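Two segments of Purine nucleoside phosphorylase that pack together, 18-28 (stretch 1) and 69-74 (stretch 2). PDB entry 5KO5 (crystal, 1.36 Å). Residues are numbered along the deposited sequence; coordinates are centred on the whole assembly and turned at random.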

ATOM      1  N   TYR A  18     -16.267 -12.856 -29.156  1.00 27.71           N
ATOM      2  CA  TYR A  18     -15.708 -12.140 -30.297  1.00 27.49           C
ATOM      3  C   TYR A  18     -14.416 -12.795 -30.763  1.00 26.56           C
ATOM      4  O   TYR A  18     -14.216 -13.021 -31.959  1.00 28.30           O
ATOM      5  CB  TYR A  18     -15.457 -10.677 -29.922  1.00 25.71           C
ATOM      6  CG  TYR A  18     -14.799  -9.865 -31.022  1.00 26.95           C
ATOM      7  CD1 TYR A  18     -15.552  -9.273 -32.030  1.00 30.37           C
ATOM      8  CD2 TYR A  18     -13.417  -9.695 -31.050  1.00 26.29           C
ATOM      9  CE1 TYR A  18     -14.948  -8.532 -33.030  1.00 35.03           C
ATOM     10  CE2 TYR A  18     -12.804  -8.962 -32.046  1.00 28.27           C
ATOM     11  CZ  TYR A  18     -13.574  -8.382 -33.034  1.00 30.72           C
ATOM     12  OH  TYR A  18     -12.967  -7.649 -34.025  1.00 35.79           O
ATOM     13  N   ILE A  19     -13.526 -13.105 -29.821  1.00 25.11           N
ATOM     14  CA  ILE A  19     -12.225 -13.676 -30.157  1.00 24.74           C
ATOM     15  C   ILE A  19     -12.384 -15.038 -30.824  1.00 28.59           C
ATOM     16  O   ILE A  19     -11.701 -15.344 -31.809  1.00 32.98           O
ATOM     17  CB  ILE A  19     -11.349 -13.752 -28.893  1.00 23.29           C
ATOM     18  CG1 ILE A  19     -11.010 -12.349 -28.382  1.00 23.14           C
ATOM     19  CG2 ILE A  19     -10.081 -14.562 -29.166  1.00 28.28           C
ATOM     20  CD1 ILE A  19     -10.706 -12.322 -26.902  1.00 20.24           C
ATOM     21  N   LYS A  20     -13.280 -15.877 -30.297  1.00 31.62           N
ATOM     22  CA  LYS A  20     -13.486 -17.197 -30.885  1.00 37.93           C
ATOM     23  C   LYS A  20     -13.949 -17.093 -32.331  1.00 38.12           C
ATOM     24  O   LYS A  20     -13.493 -17.854 -33.196  1.00 40.23           O
ATOM     25  CB  LYS A  20     -14.488 -18.000 -30.052  1.00 34.62           C
ATOM     26  CG  LYS A  20     -13.904 -18.567 -28.767  1.00 38.75           C
ATOM     27  CD  LYS A  20     -14.852 -19.528 -28.069  1.00 40.93           C
ATOM     28  CE  LYS A  20     -15.923 -18.794 -27.290  1.00 51.28           C
ATOM     29  NZ  LYS A  20     -16.692 -19.721 -26.410  1.00 61.28           N
ATOM     30  N   ARG A  21     -14.849 -16.149 -32.616  1.00 35.87           N
ATOM     31  CA  ARG A  21     -15.328 -15.961 -33.983  1.00 40.74           C
ATOM     32  C   ARG A  21     -14.193 -15.549 -34.909  1.00 47.40           C
ATOM     33  O   ARG A  21     -14.001 -16.135 -35.979  1.00 56.59           O
ATOM     34  CB  ARG A  21     -16.410 -14.886 -34.006  1.00 47.29           C
ATOM     35  CG  ARG A  21     -17.785 -15.313 -33.532  1.00 60.13           C
ATOM     36  CD  ARG A  21     -18.656 -14.078 -33.373  1.00 68.47           C
ATOM     37  NE  ARG A  21     -18.295 -13.053 -34.352  1.00 73.05           N
ATOM     38  CZ  ARG A  21     -18.340 -11.745 -34.119  1.00 67.90           C
ATOM     39  NH1 ARG A  21     -17.989 -10.887 -35.069  1.00 63.97           N
ATOM     40  NH2 ARG A  21     -18.726 -11.295 -32.932  1.00 62.09           N
ATOM     41  N   VAL A  22     -13.434 -14.529 -34.512  1.00 37.29           N
ATOM     42  CA  VAL A  22     -12.477 -13.910 -35.421  1.00 38.20           C
ATOM     43  C   VAL A  22     -11.214 -14.756 -35.592  1.00 40.98           C
ATOM     44  O   VAL A  22     -10.555 -14.688 -36.635  1.00 40.90           O
ATOM     45  CB  VAL A  22     -12.179 -12.476 -34.941  1.00 39.97           C
ATOM     46  CG1 VAL A  22     -11.182 -11.791 -35.848  1.00 48.15           C
ATOM     47  CG2 VAL A  22     -13.466 -11.671 -34.883  1.00 45.15           C
ATOM     48  N   SER A  23     -10.856 -15.574 -34.601  1.00 42.31           N
ATOM     49  CA  SER A  23      -9.562 -16.253 -34.614  1.00 43.05           C
ATOM     50  C   SER A  23      -9.635 -17.704 -35.065  1.00 48.33           C
ATOM     51  O   SER A  23      -8.708 -18.187 -35.724  1.00 51.77           O
ATOM     52  CB  SER A  23      -8.907 -16.192 -33.232  1.00 42.54           C
ATOM     53  OG  SER A  23      -9.479 -17.142 -32.350  1.00 37.93           O
ATOM     54  N   ASN A  24     -10.705 -18.417 -34.717  1.00 37.45           N
ATOM     55  CA  ASN A  24     -10.834 -19.850 -34.981  1.00 40.99           C
ATOM     56  C   ASN A  24      -9.753 -20.680 -34.286  1.00 46.03           C
ATOM     57  O   ASN A  24      -9.473 -21.812 -34.691  1.00 50.30           O
ATOM     58  CB  ASN A  24     -10.901 -20.165 -36.482  1.00 55.75           C
ATOM     59  CG  ASN A  24     -11.547 -21.505 -36.767  1.00 64.62           C
ATOM     60  OD1 ASN A  24     -12.492 -21.905 -36.087  1.00 65.71           O
ATOM     61  ND2 ASN A  24     -11.031 -22.211 -37.768  1.00 65.51           N
ATOM     62  N   VAL A  25      -9.140 -20.136 -33.236  1.00 36.92           N
ATOM     63  CA  VAL A  25      -8.108 -20.818 -32.462  1.00 36.53           C
ATOM     64  C   VAL A  25      -8.627 -21.014 -31.046  1.00 32.12           C
ATOM     65  O   VAL A  25      -9.086 -20.058 -30.411  1.00 33.56           O
ATOM     66  CB  VAL A  25      -6.791 -20.017 -32.446  1.00 33.13           C
ATOM     67  CG1 VAL A  25      -5.808 -20.614 -31.443  1.00 32.30           C
ATOM     68  CG2 VAL A  25      -6.180 -19.961 -33.841  1.00 36.79           C
ATOM     69  N   LEU A  26      -8.549 -22.248 -30.551  1.00 31.05           N
ATOM     70  CA  LEU A  26      -8.905 -22.552 -29.168  1.00 29.99           C
ATOM     71  C   LEU A  26      -7.626 -22.786 -28.378  1.00 27.69           C
ATOM     72  O   LEU A  26      -7.068 -23.893 -28.413  1.00 29.31           O
ATOM     73  CB  LEU A  26      -9.813 -23.783 -29.103  1.00 35.78           C
ATOM     74  CG  LEU A  26     -11.221 -23.555 -29.665  1.00 46.78           C
ATOM     75  CD1 LEU A  26     -12.065 -24.816 -29.559  1.00 51.14           C
ATOM     76  CD2 LEU A  26     -11.899 -22.392 -28.949  1.00 47.80           C
ATOM     77  N   PRO A  27      -7.124 -21.790 -27.653  1.00 24.32           N
ATOM     78  CA  PRO A  27      -5.792 -21.909 -27.052  1.00 23.00           C
ATOM     79  C   PRO A  27      -5.823 -22.705 -25.756  1.00 25.81           C
ATOM     80  O   PRO A  27      -6.777 -22.630 -24.977  1.00 25.99           O
ATOM     81  CB  PRO A  27      -5.412 -20.450 -26.773  1.00 21.88           C
ATOM     82  CG  PRO A  27      -6.741 -19.796 -26.485  1.00 22.19           C
ATOM     83  CD  PRO A  27      -7.751 -20.485 -27.376  1.00 24.24           C
ATOM     84  N   ASP A  28      -4.749 -23.464 -25.528  1.00 22.71           N
ATOM     85  CA  ASP A  28      -4.536 -24.180 -24.276  1.00 23.08           C
ATOM     86  C   ASP A  28      -3.557 -23.466 -23.358  1.00 23.48           C
ATOM     87  O   ASP A  28      -3.538 -23.739 -22.150  1.00 20.83           O
ATOM     88  CB  ASP A  28      -3.985 -25.589 -24.554  1.00 27.22           C
ATOM     89  CG  ASP A  28      -4.954 -26.466 -25.332  1.00 34.95           C
ATOM     90  OD1 ASP A  28      -6.182 -26.332 -25.149  1.00 32.37           O
ATOM     91  OD2 ASP A  28      -4.477 -27.299 -26.128  1.00 39.27           O
TER
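Stretch 2 69-74: NLVLGS

Stretch 2, Asn69 to Ser74, is a β-strand that continues later in the chain; it lies against the last part of a helix, Tyr18 to Ser23, and the loop that follows. The helix and strand axes come within 10.4 Å, and their N-to-C directions differ by 51° (signed crossing angle -51°), so the strand runs obliquely but in the same general sense as the helix. The register agrees: the CA atoms of Ile19 and Leu70 are 8.9 Å apart, whereas those of Val25 and Gly73 are 6.4 Å apart, the backbones being closer where the loop has replaced the helix.

Strand alternation turns the side chains of Leu70 and Leu72 toward stretch 1, with Val71 between them out of reach; Gly73, which has no side chain, makes contact through its backbone. Ile19, chi1 m and chi2 t, places CD1 3.6 Å from Leu70 CD2 and CG2 4.0 Å from Leu72 CD1, so one side chain meets both leucines. Neither leucine is wholly in a standard well: Leu70 has chi1 at -143° with chi2 p, and Leu72 has chi1 m but chi2 at 96°. With that conformation Leu72 CD2 lies 3.9 Å from Ser23 OG, 3.9 Å from Val25 O and 4.2 Å from Pro27 CG.

Ser23 adopts chi1 p, which turns its hydroxyl back to the helix: OG donates to Ile19 O at 2.9 Å and accepts from Val25 N at 3.1 Å, with an N-H...O angle of 167°. Between Ser23 and Val25, Asn24 is the first residue to leave helical phi/psi, with phi 61°. Val25, now extended (phi/psi -116/129) with chi1 t, brings its CB 4.0 Å from Leu72 CB and its CG1 4.1 Å from Gly73 N. No hydrogen bond joins the stretches; the 280 Å² interface is mainly apolar packing, with Leu72 covered most.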

ATOM      1  N   ASN A  69      -2.309  -5.858 -28.741  1.00 22.08           N
ATOM      2  CA  ASN A  69      -2.938  -6.887 -29.556  1.00 23.47           C
ATOM      3  C   ASN A  69      -2.975  -8.196 -28.787  1.00 21.21           C
ATOM      4  O   ASN A  69      -2.057  -8.502 -28.021  1.00 22.18           O
ATOM      5  CB  ASN A  69      -2.125  -7.179 -30.822  1.00 24.24           C
ATOM      6  CG  ASN A  69      -2.071  -6.012 -31.777  1.00 26.26           C
ATOM      7  OD1 ASN A  69      -3.083  -5.358 -32.044  1.00 29.12           O
ATOM      8  ND2 ASN A  69      -0.889  -5.753 -32.315  1.00 30.95           N
ATOM      9  N   LEU A  70      -4.044  -8.957 -28.993  1.00 22.22           N
ATOM     10  CA  LEU A  70      -4.072 -10.370 -28.648  1.00 21.40           C
ATOM     11  C   LEU A  70      -3.676 -11.153 -29.893  1.00 24.90           C
ATOM     12  O   LEU A  70      -4.226 -10.921 -30.973  1.00 29.98           O
ATOM     13  CB  LEU A  70      -5.488 -10.762 -28.234  1.00 27.21           C
ATOM     14  CG  LEU A  70      -5.665 -11.768 -27.104  1.00 29.90           C
ATOM     15  CD1 LEU A  70      -5.026 -11.252 -25.816  1.00 23.07           C
ATOM     16  CD2 LEU A  70      -7.148 -12.040 -26.896  1.00 25.89           C
ATOM     17  N   VAL A  71      -2.717 -12.063 -29.752  1.00 21.77           N
ATOM     18  CA  VAL A  71      -2.212 -12.847 -30.876  1.00 22.99           C
ATOM     19  C   VAL A  71      -2.457 -14.321 -30.581  1.00 25.90           C
ATOM     20  O   VAL A  71      -2.011 -14.836 -29.548  1.00 24.98           O
ATOM     21  CB  VAL A  71      -0.722 -12.571 -31.135  1.00 23.82           C
ATOM     22  CG1 VAL A  71      -0.247 -13.317 -32.376  1.00 25.26           C
ATOM     23  CG2 VAL A  71      -0.473 -11.070 -31.268  1.00 26.72           C
ATOM     24  N   LEU A  72      -3.172 -14.996 -31.479  1.00 23.57           N
ATOM     25  CA  LEU A  72      -3.480 -16.409 -31.328  1.00 23.79           C
ATOM     26  C   LEU A  72      -2.882 -17.193 -32.484  1.00 27.16           C
ATOM     27  O   LEU A  72      -2.822 -16.711 -33.619  1.00 27.12           O
ATOM     28  CB  LEU A  72      -4.994 -16.659 -31.297  1.00 25.86           C
ATOM     29  CG  LEU A  72      -5.722 -16.058 -30.092  1.00 26.03           C
ATOM     30  CD1 LEU A  72      -6.319 -14.704 -30.435  1.00 33.43           C
ATOM     31  CD2 LEU A  72      -6.784 -17.013 -29.581  1.00 27.45           C
ATOM     32  N   GLY A  73      -2.454 -18.417 -32.186  1.00 25.73           N
ATOM     33  CA  GLY A  73      -1.899 -19.280 -33.219  1.00 27.05           C
ATOM     34  C   GLY A  73      -1.234 -20.487 -32.602  1.00 31.48           C
ATOM     35  O   GLY A  73      -1.586 -20.908 -31.498  1.00 28.64           O
ATOM     36  N   SER A  74      -0.259 -21.034 -33.321  1.00 29.85           N
ATOM     37  CA  SER A  74       0.407 -22.263 -32.913  1.00 33.83           C
ATOM     38  C   SER A  74       1.881 -22.002 -32.651  1.00 34.69           C
ATOM     39  O   SER A  74       2.551 -21.336 -33.449  1.00 33.95           O
ATOM     40  CB  SER A  74       0.258 -23.353 -33.981  1.00 40.22           C
ATOM     41  OG  SER A  74      -1.086 -23.797 -34.070  1.00 51.93           O
TER